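Local coordinates for phosphoinositol-specific phospholipase C (Pseudomonas sp., PDB 5FYR) that cleaves phosphatidylinositol in a calcium-dependent reaction, releasing the inositol phosphate headgroup from its diacylglycerol anchor, at the 1,2,3,4,5,6-hexahydroxy-cyclohexane site. Numbering follows the deposited sequence.

The 1,2,3,4,5,6-hexahydroxy-cyclohexane site. Residues 26-27, 48, 50, 119, 121, 189, 240, 260, 262. With INS (1,2,3,4,5,6-hexahydroxy-cyclohexane), chain B; CA (calcium ion), chain C.
Trp262 lies flat along one face of the myo-inositol ring, with C3 over its five-membered ring and C1 over its six-membered ring in CH-pi contact; inositol C3 sits 3.7 Å from Trp262 CG. Its CG takes the crowded position between backbone N and carbonyl carbon (chi1 57°), which turns the indole broadside to the sugar-like ring. Polar side chains meet the hydroxyls at the rim. Arg260, extended from CG to NE, reaches in end-on: NH2 meets inositol O3 at 3.0 Å, nearly straight and in the guanidinium plane, while NH1 bonds O4 from a more tilted approach. The guanidinium is itself oriented by Asn240 OD1, which accepts from NH1 on an in-plane lone pair, and by a salt bridge from NH2 to Glu48 OE1. Inositol O4 also accepts from the amides of Asn189 and Asn240, with Asn189 ND2 at 2.7 Å, so three protein donors grip this hydroxyl. An alanine in place of Arg260 would probably loosen O3 and O4 together and leave the Glu48 carboxylate less well held. On the side of the inositol away from Trp262, calcium binds inositol O2 at 2.4 Å together with Asn27 OD1, Glu48 OE2, both carboxylate oxygens of Asp50, Asp119 OD2 and a water. Glu48 OE2 thus serves twice, also accepting from inositol O3 at 2.7 Å. Near O2, the hydroxyl that in the lipid attacks the phosphorus carried on O1, stands His26, its NE2 3.3 Å from inositol O2, perhaps as general base or transition-state stabiliser. Asp119 likewise divides its carboxylate: OD2 binds the metal and Lys121 NZ, while OD1 accepts from inositol O5 at 2.8 Å, well above the carboxylate plane.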
# COMPACT_ATOMS: atom_id res chain seq x y z
N HIS A 26 1.06 4.64 -10.13
CA HIS A 26 2.06 5.45 -9.49
C HIS A 26 1.52 6.90 -9.45
O HIS A 26 1.31 7.55 -10.48
CB HIS A 26 3.36 5.40 -10.28
CG HIS A 26 4.50 6.15 -9.66
ND1 HIS A 26 5.76 6.14 -10.22
CD2 HIS A 26 4.61 6.86 -8.51
CE1 HIS A 26 6.57 6.89 -9.49
NE2 HIS A 26 5.90 7.33 -8.45
N ASN A 27 1.26 7.38 -8.22
CA ASN A 27 0.83 8.75 -8.01
C ASN A 27 -0.48 9.08 -8.72
O ASN A 27 -0.71 10.20 -9.16
CB ASN A 27 1.88 9.76 -8.36
CG ASN A 27 3.02 9.86 -7.38
OD1 ASN A 27 3.14 9.14 -6.40
ND2 ASN A 27 3.84 10.82 -7.63
N GLU A 48 -2.32 4.78 -4.97
CA GLU A 48 -1.34 5.52 -4.22
C GLU A 48 -1.83 6.93 -3.87
O GLU A 48 -2.42 7.60 -4.70
CB GLU A 48 -0.02 5.58 -5.02
CG GLU A 48 1.12 6.29 -4.27
CD GLU A 48 2.47 6.24 -5.01
OE1 GLU A 48 2.51 5.81 -6.20
OE2 GLU A 48 3.49 6.67 -4.40
N ASP A 50 -0.06 10.42 -1.88
CA ASP A 50 1.03 11.11 -1.19
C ASP A 50 0.43 12.09 -0.20
O ASP A 50 -0.31 12.97 -0.61
CB ASP A 50 1.91 11.86 -2.22
CG ASP A 50 2.67 10.92 -3.16
OD1 ASP A 50 2.53 9.69 -3.05
OD2 ASP A 50 3.37 11.35 -4.06
N ASP A 119 1.89 7.14 0.87
CA ASP A 119 3.26 7.56 0.75
C ASP A 119 3.44 8.85 1.57
O ASP A 119 3.00 9.93 1.14
CB ASP A 119 3.58 7.72 -0.73
CG ASP A 119 5.01 8.11 -1.00
OD1 ASP A 119 5.87 7.83 -0.16
OD2 ASP A 119 5.29 8.66 -2.11
N LYS A 121 4.97 12.03 3.35
CA LYS A 121 5.97 12.96 2.86
C LYS A 121 6.66 13.81 3.93
O LYS A 121 7.70 14.41 3.64
CB LYS A 121 5.35 13.86 1.80
CG LYS A 121 4.89 13.11 0.55
CD LYS A 121 6.08 12.56 -0.24
CE LYS A 121 5.69 11.83 -1.49
NZ LYS A 121 6.87 11.24 -2.21
N ASN A 189 4.47 3.99 3.20
CA ASN A 189 5.80 4.20 2.65
C ASN A 189 6.30 5.59 3.12
O ASN A 189 5.53 6.46 3.52
CB ASN A 189 5.85 4.27 1.10
CG ASN A 189 5.50 2.98 0.38
OD1 ASN A 189 5.42 1.86 0.96
ND2 ASN A 189 5.25 3.11 -0.87
N ASN A 240 9.29 -2.31 -0.37
CA ASN A 240 9.13 -1.29 -1.43
C ASN A 240 10.50 -1.06 -2.11
O ASN A 240 11.47 -0.76 -1.44
CB ASN A 240 8.59 0.03 -0.86
CG ASN A 240 7.81 0.85 -1.91
OD1 ASN A 240 6.90 0.35 -2.62
ND2 ASN A 240 8.15 2.12 -2.01
N ARG A 260 6.67 -4.41 -3.95
CA ARG A 260 6.26 -3.38 -4.90
C ARG A 260 7.49 -2.73 -5.53
O ARG A 260 8.45 -2.41 -4.84
CB ARG A 260 5.42 -2.29 -4.19
CG ARG A 260 4.94 -1.16 -5.10
CD ARG A 260 3.84 -0.34 -4.43
NE ARG A 260 3.44 0.87 -5.15
CZ ARG A 260 4.14 1.98 -5.13
NH1 ARG A 260 5.30 2.06 -4.46
NH2 ARG A 260 3.66 3.06 -5.73
N TRP A 262 8.50 0.54 -8.08
CA TRP A 262 8.07 1.78 -8.70
C TRP A 262 9.22 2.36 -9.52
O TRP A 262 10.38 2.04 -9.29
CB TRP A 262 7.66 2.81 -7.62
CG TRP A 262 8.72 3.13 -6.61
CD1 TRP A 262 8.96 2.47 -5.45
CD2 TRP A 262 9.65 4.20 -6.64
NE1 TRP A 262 10.00 3.03 -4.78
CE2 TRP A 262 10.43 4.11 -5.46
CE3 TRP A 262 9.90 5.26 -7.53
CZ2 TRP A 262 11.48 4.99 -5.17
CZ3 TRP A 262 10.93 6.15 -7.21
CH2 TRP A 262 11.70 6.00 -6.05
C1 INS B . 8.49 7.55 -4.56
C2 INS B . 7.33 6.97 -5.36
C3 INS B . 6.79 5.68 -4.85
C4 INS B . 6.77 5.54 -3.38
C5 INS B . 7.86 6.14 -2.59
C6 INS B . 8.38 7.42 -3.07
O1 INS B . 8.54 8.92 -4.93
O2 INS B . 6.28 7.95 -5.26
O3 INS B . 5.59 5.30 -5.50
O4 INS B . 6.35 4.26 -2.99
O5 INS B . 7.78 6.00 -1.18
O6 INS B . 9.44 7.96 -2.36
CA CA C . 4.27 8.85 -4.30
O HOH W 1 6.02 10.51 -4.87
O HOH W 2 8.06 9.39 -0.39
O HOH W 3 9.48 3.94 -0.18
O HOH W 4 7.10 9.58 -7.10